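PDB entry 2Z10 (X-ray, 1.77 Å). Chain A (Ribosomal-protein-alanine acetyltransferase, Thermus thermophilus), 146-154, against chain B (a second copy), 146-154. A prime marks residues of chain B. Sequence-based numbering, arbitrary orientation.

Chain A 146-154: AVREGVLRK
Chain B 146-154: AVREGVLRK

Strand 147-152 of each copy crosses its twin about an exact two-fold axis, their N-to-C directions 144° apart and their axes 5.1 Å apart at closest approach; Gly150 faces Gly150′, CA to CA 4.7 Å, and the two-fold repeats each contact between unlike residues with the chains exchanged. Val147 (phi/psi -92/126, chi1 t) points toward chain B and lies over one face of the Arg153′ guanidinium, Val147 CB to Arg153′ NH2 3.4 Å. Arg148 (-78/114), extended with chi1 to chi3 all t, points away. Glu149 (-90/-31; chi1 m, chi2 t, chi3 -26°) reaches across: its OE2 accepts hydrogen bonds from Arg153′ N and Arg153′ NE, each 3.1 Å and nearly straight, the second forming a salt bridge, while OE1 sits 3.6 Å from Leu152′ CD2. Gly150 adopts 162/-175, angles that call for glycine; a CB would also clash with Glu149′ O, which instead receives a CA-H...O contact from Gly150 CA at 3.5 Å. Water takes the place of a direct backbone link at Val151 (-122/122, chi1 t): Val151 N donates to water 2 (O at 3.0 Å), which donates to Glu149′ O (2.7 Å). Leu152 (-85/103; m, t) points its CB away. At the corner, Arg153 (-71/134; m, t, m, chi4 152°) returns the clamp on Glu149′ OE2, and Lys154 (49/52; m, t, t, p) sets its CB sideways and makes no contact.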

# COMPACT_ATOMS: atom_id res chain seq x y z
N ALA A 146 4.32 3.88 17.93
CA ALA A 146 3.57 3.85 16.68
C ALA A 146 2.25 3.13 16.95
O ALA A 146 2.17 2.23 17.79
CB ALA A 146 4.35 3.11 15.61
N VAL A 147 1.23 3.51 16.20
CA VAL A 147 -0.11 2.97 16.33
C VAL A 147 -0.32 1.79 15.41
O VAL A 147 -0.06 1.89 14.21
CB VAL A 147 -1.14 4.05 16.00
CG1 VAL A 147 -2.55 3.49 15.98
CG2 VAL A 147 -1.03 5.19 17.02
N ARG A 148 -0.75 0.66 15.97
CA ARG A 148 -0.99 -0.54 15.17
C ARG A 148 -2.32 -0.33 14.47
O ARG A 148 -3.37 -0.26 15.12
CB ARG A 148 -1.06 -1.78 16.07
CG ARG A 148 -1.09 -3.13 15.36
CD ARG A 148 -1.38 -4.24 16.39
NE ARG A 148 -1.47 -5.57 15.77
CZ ARG A 148 -0.50 -6.46 15.80
NH1 ARG A 148 0.65 -6.18 16.42
NH2 ARG A 148 -0.66 -7.66 15.21
N GLU A 149 -2.29 -0.22 13.14
CA GLU A 149 -3.55 0.03 12.44
C GLU A 149 -4.28 -1.23 12.04
O GLU A 149 -5.52 -1.23 11.92
CB GLU A 149 -3.29 0.90 11.21
CG GLU A 149 -2.88 2.31 11.63
CD GLU A 149 -2.52 3.22 10.46
OE1 GLU A 149 -2.11 2.72 9.43
OE2 GLU A 149 -2.61 4.46 10.59
N GLY A 150 -3.52 -2.28 11.77
CA GLY A 150 -4.16 -3.53 11.38
C GLY A 150 -3.22 -4.49 10.70
O GLY A 150 -2.02 -4.25 10.58
N VAL A 151 -3.79 -5.60 10.24
CA VAL A 151 -2.99 -6.63 9.59
C VAL A 151 -3.50 -6.89 8.19
O VAL A 151 -4.67 -7.21 8.00
CB VAL A 151 -3.10 -7.94 10.36
CG1 VAL A 151 -2.32 -9.05 9.61
CG2 VAL A 151 -2.56 -7.74 11.79
N LEU A 152 -2.61 -6.70 7.23
CA LEU A 152 -2.87 -6.95 5.84
C LEU A 152 -2.60 -8.44 5.69
O LEU A 152 -1.44 -8.88 5.62
CB LEU A 152 -1.89 -6.13 4.99
CG LEU A 152 -1.94 -4.61 5.26
CD1 LEU A 152 -0.96 -3.89 4.33
CD2 LEU A 152 -3.37 -4.07 5.01
N ARG A 153 -3.67 -9.22 5.62
CA ARG A 153 -3.55 -10.66 5.54
C ARG A 153 -3.02 -11.18 4.21
O ARG A 153 -3.50 -10.76 3.16
CB ARG A 153 -4.90 -11.28 5.84
CG ARG A 153 -5.48 -10.83 7.16
CD ARG A 153 -6.89 -11.35 7.35
NE ARG A 153 -7.76 -10.92 6.25
CZ ARG A 153 -8.82 -11.60 5.86
NH1 ARG A 153 -9.15 -12.74 6.50
NH2 ARG A 153 -9.48 -11.23 4.77
N LYS A 154 -2.06 -12.10 4.26
CA LYS A 154 -1.45 -12.65 3.04
C LYS A 154 -1.04 -11.54 2.07
O LYS A 154 -1.34 -11.56 0.88
CB LYS A 154 -2.44 -13.62 2.38
CG LYS A 154 -2.83 -14.73 3.36
CD LYS A 154 -3.33 -15.95 2.65
CE LYS A 154 -3.17 -17.19 3.50
NZ LYS A 154 -3.42 -16.93 4.92
N ALA B 146 -16.37 -8.95 2.73
CA ALA B 146 -14.94 -8.63 2.83
C ALA B 146 -14.63 -8.33 4.29
O ALA B 146 -15.48 -7.82 5.03
CB ALA B 146 -14.61 -7.42 1.98
N VAL B 147 -13.41 -8.63 4.69
CA VAL B 147 -12.94 -8.45 6.06
C VAL B 147 -12.30 -7.09 6.24
O VAL B 147 -11.42 -6.71 5.48
CB VAL B 147 -11.92 -9.54 6.39
CG1 VAL B 147 -11.29 -9.30 7.76
CG2 VAL B 147 -12.59 -10.91 6.34
N ARG B 148 -12.78 -6.34 7.24
CA ARG B 148 -12.23 -5.01 7.52
C ARG B 148 -10.92 -5.23 8.25
O ARG B 148 -10.91 -5.74 9.38
CB ARG B 148 -13.21 -4.22 8.40
CG ARG B 148 -12.87 -2.74 8.59
CD ARG B 148 -13.80 -2.14 9.66
NE ARG B 148 -13.52 -0.73 9.94
CZ ARG B 148 -14.22 0.28 9.45
NH1 ARG B 148 -15.27 0.04 8.66
NH2 ARG B 148 -13.89 1.54 9.75
N GLU B 149 -9.81 -4.86 7.62
CA GLU B 149 -8.53 -5.10 8.28
C GLU B 149 -8.08 -3.96 9.15
O GLU B 149 -7.34 -4.17 10.14
CB GLU B 149 -7.46 -5.41 7.23
CG GLU B 149 -7.73 -6.77 6.58
CD GLU B 149 -6.76 -7.12 5.46
OE1 GLU B 149 -6.22 -6.22 4.85
OE2 GLU B 149 -6.56 -8.32 5.15
N GLY B 150 -8.45 -2.75 8.77
CA GLY B 150 -8.06 -1.61 9.57
C GLY B 150 -8.17 -0.30 8.84
O GLY B 150 -8.64 -0.23 7.70
N VAL B 151 -7.72 0.76 9.50
CA VAL B 151 -7.80 2.09 8.92
C VAL B 151 -6.42 2.72 8.83
O VAL B 151 -5.73 2.84 9.84
CB VAL B 151 -8.65 3.00 9.80
CG1 VAL B 151 -8.66 4.44 9.22
CG2 VAL B 151 -10.08 2.43 9.89
N LEU B 152 -6.05 3.07 7.62
CA LEU B 152 -4.80 3.73 7.32
C LEU B 152 -5.12 5.20 7.56
O LEU B 152 -5.76 5.86 6.72
CB LEU B 152 -4.43 3.48 5.86
CG LEU B 152 -4.33 1.97 5.49
CD1 LEU B 152 -3.90 1.85 4.02
CD2 LEU B 152 -3.27 1.27 6.38
N ARG B 153 -4.68 5.71 8.70
CA ARG B 153 -4.97 7.08 9.06
C ARG B 153 -4.23 8.13 8.23
O ARG B 153 -3.03 8.02 8.04
CB ARG B 153 -4.64 7.27 10.53
CG ARG B 153 -5.36 6.28 11.42
CD ARG B 153 -4.89 6.39 12.86
NE ARG B 153 -3.44 6.21 12.96
CZ ARG B 153 -2.71 6.76 13.92
NH1 ARG B 153 -3.30 7.51 14.87
NH2 ARG B 153 -1.38 6.66 13.87
N LYS B 154 -4.96 9.15 7.77
CA LYS B 154 -4.36 10.21 6.94
C LYS B 154 -3.54 9.61 5.79
O LYS B 154 -2.40 9.98 5.54
CB LYS B 154 -3.51 11.12 7.82
CG LYS B 154 -4.35 11.71 8.95
CD LYS B 154 -3.75 12.98 9.49
CE LYS B 154 -4.79 13.84 10.16
NZ LYS B 154 -5.79 13.06 10.89
O HOH W 1 -7.41 0.55 12.47
O HOH W 2 -6.47 -6.38 11.32